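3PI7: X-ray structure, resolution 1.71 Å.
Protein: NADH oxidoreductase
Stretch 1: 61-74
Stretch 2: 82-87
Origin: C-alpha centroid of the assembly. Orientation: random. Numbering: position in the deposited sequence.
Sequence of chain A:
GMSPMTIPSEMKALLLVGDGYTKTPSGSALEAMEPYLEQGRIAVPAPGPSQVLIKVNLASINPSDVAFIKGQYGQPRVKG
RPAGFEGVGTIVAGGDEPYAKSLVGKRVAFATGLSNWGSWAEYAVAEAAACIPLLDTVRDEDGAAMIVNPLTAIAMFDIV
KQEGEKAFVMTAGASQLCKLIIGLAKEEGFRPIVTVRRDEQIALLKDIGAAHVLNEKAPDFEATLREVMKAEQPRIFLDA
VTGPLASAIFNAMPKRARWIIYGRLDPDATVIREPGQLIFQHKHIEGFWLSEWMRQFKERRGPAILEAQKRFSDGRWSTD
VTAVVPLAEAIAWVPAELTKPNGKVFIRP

Stretch 1 61-74: INPSDVAFIKGQYG
Stretch 2 82-87: PAGFEG

Stretch 1 is built around a short helix, residues 63-69, with Asn 62 at the N-cap position and a Schellman motif at the other end. There Gly 71 adopts positive phi (72/24), which by itself favours glycine, and the chain is tied back by Gln 72 N to Ala 67 O (2.8 Å) and Gly 71 N to Phe 68 O (3.0 Å). Stretch 2 is an irregular loop, bent at Gly 84 and Phe 85, that enters a strand at Glu 86. Its Ala 83 lies nearest Ile 69 (CA to CA 6.9 Å) and its Gly 84 nearest Asp 65 (CA to CA 5.9 Å), so stretch 2 advances as the helix is followed back toward its N terminus. The contact buries 400 Å², both sides summed.

Pro 82 (phi/psi -66/137) points away from the helix and leads into the contact without touching it. Ala 83 (-84/-179) turns its methyl toward stretch 1, where CB meets Ile 69 CG2 at 3.6 Å, an apolar contact; Ile 69 has chi1 p and chi2 t.

Gly 84 follows at 109/119, a conformation in which a CB would be jammed against the preceding carbonyl oxygen. Its CA lies 3.3 Å from Asp 65 OD1. Water 1 bridges the same two residues, accepting from Gly 84 N at 2.8 Å and donating to Asp 65 OD1 at 2.5 Å.

Phe 85 (-92/-27) contributes most to the contact. Its backbone N donates to Asp 65 OD1 (2.8 Å, 133°), so OD1 accepts directly from Phe 85 N and, through water 1, is linked to Gly 84 N. The CA-to-CB bond of Asp 65 (chi1 m, chi2 -63°) runs sideways to stretch 2, but the end of the side chain comes nearer, and OD2 accepts from Asn 62 N at 2.9 Å, fixing the carboxylate against the start of the helix. The Phe 85 side chain (chi1 -75°, m; chi2 -51°) points toward the helix. Ser 64 O approaches the ring edge near its plane, 3.6 Å from Phe 85 CE2, while the ring tip reaches two aromatic neighbours. Phe 85 CZ sits over one face of Phe 68, 3.5 Å from Phe 68 CG, with centroids 5.0 Å apart and planes at 54°. The same Phe 85 CZ is 3.9 Å from Tyr 73 CD2, with centroids 5.4 Å apart and planes at 43°. Both pairs are oblique, so the contacts are apolar packing at the ring tip and no parallel stack. Phe 68 (chi1 174°, chi2 74°) and Tyr 73 (chi1 -167°, chi2 65°) are both t.

At Glu 86 (-143/163) the backbone becomes strand. Its N donates to water 2 at 2.9 Å, and that water donates to Asp 65 OD2 at 2.7 Å. Its CA-to-CB bond is sideways to stretch 1 (chi1 p, chi2 t, chi3 -38°), yet the side-chain end reaches Asn 62, whose ND2 donates to Glu 86 OE2 (2.8 Å, 161°). This nearly straight amide-carboxylate bond joins the strand to the N-cap residue; Asn 62 has chi1 m and chi2 -58°. Gly 87 (-177/-164) is out of reach.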

# COMPACT_ATOMS: atom_id res chain seq x y z
N ILE A 61 -3.34 -4.19 -29.83
CA ILE A 61 -4.49 -3.96 -28.97
C ILE A 61 -4.09 -4.49 -27.60
O ILE A 61 -3.84 -5.70 -27.46
CB ILE A 61 -5.83 -4.56 -29.44
CG1 ILE A 61 -6.15 -4.13 -30.88
CG2 ILE A 61 -6.96 -4.15 -28.45
CD1 ILE A 61 -7.21 -5.02 -31.51
N ASN A 62 -3.98 -3.61 -26.62
CA ASN A 62 -3.61 -3.99 -25.25
C ASN A 62 -4.74 -3.74 -24.28
O ASN A 62 -5.56 -2.87 -24.55
CB ASN A 62 -2.39 -3.17 -24.80
CG ASN A 62 -1.14 -3.50 -25.57
OD1 ASN A 62 -0.69 -4.65 -25.60
ND2 ASN A 62 -0.61 -2.52 -26.27
N PRO A 63 -4.74 -4.35 -23.07
CA PRO A 63 -5.81 -4.03 -22.09
C PRO A 63 -5.91 -2.52 -21.83
O PRO A 63 -7.02 -2.01 -21.70
CB PRO A 63 -5.38 -4.81 -20.85
CG PRO A 63 -4.70 -6.00 -21.41
CD PRO A 63 -3.86 -5.41 -22.54
N SER A 64 -4.75 -1.79 -21.85
CA SER A 64 -4.77 -0.32 -21.66
C SER A 64 -5.61 0.36 -22.77
O SER A 64 -6.27 1.35 -22.48
CB SER A 64 -3.36 0.26 -21.58
OG SER A 64 -2.56 -0.12 -22.69
N ASP A 65 -5.59 -0.14 -24.03
CA ASP A 65 -6.44 0.47 -25.08
C ASP A 65 -7.92 0.28 -24.79
O ASP A 65 -8.70 1.21 -24.95
CB ASP A 65 -6.12 -0.13 -26.45
CG ASP A 65 -4.73 0.18 -26.91
OD1 ASP A 65 -4.42 1.39 -27.11
OD2 ASP A 65 -3.96 -0.77 -27.10
N VAL A 66 -8.31 -0.92 -24.37
CA VAL A 66 -9.71 -1.24 -24.04
C VAL A 66 -10.17 -0.31 -22.91
O VAL A 66 -11.18 0.37 -23.05
CB VAL A 66 -9.88 -2.73 -23.70
CG1 VAL A 66 -11.31 -3.03 -23.24
CG2 VAL A 66 -9.50 -3.59 -24.90
N ALA A 67 -9.37 -0.19 -21.84
CA ALA A 67 -9.72 0.69 -20.72
C ALA A 67 -9.81 2.13 -21.20
O ALA A 67 -10.72 2.87 -20.81
CB ALA A 67 -8.64 0.57 -19.63
N PHE A 68 -8.84 2.55 -22.05
CA PHE A 68 -8.82 3.92 -22.52
C PHE A 68 -10.04 4.29 -23.34
O PHE A 68 -10.60 5.37 -23.11
CB PHE A 68 -7.52 4.18 -23.30
CG PHE A 68 -7.50 5.55 -23.93
CD1 PHE A 68 -7.31 6.68 -23.15
CD2 PHE A 68 -7.68 5.70 -25.30
CE1 PHE A 68 -7.25 7.95 -23.74
CE2 PHE A 68 -7.64 6.97 -25.89
CZ PHE A 68 -7.45 8.09 -25.10
N ILE A 69 -10.45 3.46 -24.32
CA ILE A 69 -11.59 3.82 -25.19
C ILE A 69 -12.91 3.87 -24.38
O ILE A 69 -13.82 4.66 -24.68
CB ILE A 69 -11.68 2.90 -26.45
CG1 ILE A 69 -12.09 1.45 -26.09
CG2 ILE A 69 -10.34 2.93 -27.21
CD1 ILE A 69 -12.32 0.52 -27.27
N LYS A 70 -12.94 3.10 -23.29
CA LYS A 70 -14.09 3.04 -22.39
C LYS A 70 -14.10 4.22 -21.42
O LYS A 70 -15.05 4.35 -20.67
CB LYS A 70 -14.07 1.73 -21.61
CG LYS A 70 -14.47 0.54 -22.49
CD LYS A 70 -14.23 -0.79 -21.76
CE LYS A 70 -15.41 -1.69 -21.95
NZ LYS A 70 -16.38 -1.57 -20.83
N GLY A 71 -13.06 5.07 -21.46
CA GLY A 71 -12.92 6.22 -20.55
C GLY A 71 -12.58 5.80 -19.12
O GLY A 71 -12.86 6.52 -18.17
N GLN A 72 -11.98 4.61 -18.98
CA GLN A 72 -11.64 3.94 -17.73
C GLN A 72 -10.13 3.84 -17.49
O GLN A 72 -9.69 3.09 -16.61
CB GLN A 72 -12.28 2.55 -17.74
CG GLN A 72 -13.80 2.67 -17.64
CD GLN A 72 -14.58 1.41 -17.89
OE1 GLN A 72 -15.76 1.45 -18.17
NE2 GLN A 72 -13.94 0.27 -17.84
N TYR A 73 -9.34 4.58 -18.26
CA TYR A 73 -7.89 4.56 -18.11
C TYR A 73 -7.42 5.84 -17.40
O TYR A 73 -8.22 6.71 -17.10
CB TYR A 73 -7.24 4.41 -19.51
CG TYR A 73 -5.77 4.07 -19.47
CD1 TYR A 73 -5.33 2.86 -18.95
CD2 TYR A 73 -4.83 4.92 -20.04
CE1 TYR A 73 -3.98 2.54 -18.92
CE2 TYR A 73 -3.46 4.61 -20.00
CZ TYR A 73 -3.05 3.41 -19.46
OH TYR A 73 -1.72 3.08 -19.41
N GLY A 74 -6.14 5.93 -17.08
CA GLY A 74 -5.58 7.09 -16.41
C GLY A 74 -5.19 8.22 -17.34
O GLY A 74 -4.35 9.05 -16.98
N PRO A 82 -8.17 9.28 -33.21
CA PRO A 82 -7.93 7.83 -33.26
C PRO A 82 -7.34 7.36 -31.95
O PRO A 82 -6.48 8.02 -31.33
CB PRO A 82 -6.85 7.71 -34.36
CG PRO A 82 -6.99 8.94 -35.19
CD PRO A 82 -7.28 9.99 -34.15
N ALA A 83 -7.84 6.22 -31.49
CA ALA A 83 -7.33 5.54 -30.30
C ALA A 83 -6.11 4.66 -30.72
O ALA A 83 -5.75 4.65 -31.89
CB ALA A 83 -8.45 4.69 -29.70
N GLY A 84 -5.52 3.94 -29.76
CA GLY A 84 -4.40 3.04 -30.02
C GLY A 84 -3.12 3.60 -29.46
O GLY A 84 -2.67 4.69 -29.84
N PHE A 85 -2.53 2.87 -28.55
CA PHE A 85 -1.34 3.39 -27.89
C PHE A 85 -0.05 2.99 -28.56
O PHE A 85 0.94 3.68 -28.34
CB PHE A 85 -1.29 2.95 -26.43
CG PHE A 85 -2.25 3.71 -25.54
CD1 PHE A 85 -2.27 5.10 -25.54
CD2 PHE A 85 -3.10 3.03 -24.67
CE1 PHE A 85 -3.19 5.80 -24.74
CE2 PHE A 85 -3.98 3.73 -23.84
CZ PHE A 85 -4.03 5.11 -23.89
N GLU A 86 0.02 1.85 -29.26
CA GLU A 86 1.28 1.45 -29.85
C GLU A 86 1.14 0.78 -31.21
O GLU A 86 0.11 0.24 -31.56
CB GLU A 86 2.12 0.52 -28.92
CG GLU A 86 1.75 -0.94 -28.86
CD GLU A 86 2.56 -1.88 -27.97
OE1 GLU A 86 3.80 -1.73 -27.85
OE2 GLU A 86 1.92 -2.80 -27.41
N GLY A 87 2.26 0.74 -31.92
CA GLY A 87 2.30 0.02 -33.18
C GLY A 87 3.67 0.04 -33.78
O GLY A 87 4.68 0.37 -33.12
O HOH W 1 -5.74 3.56 -26.96
O HOH W 2 -2.00 -0.12 -28.85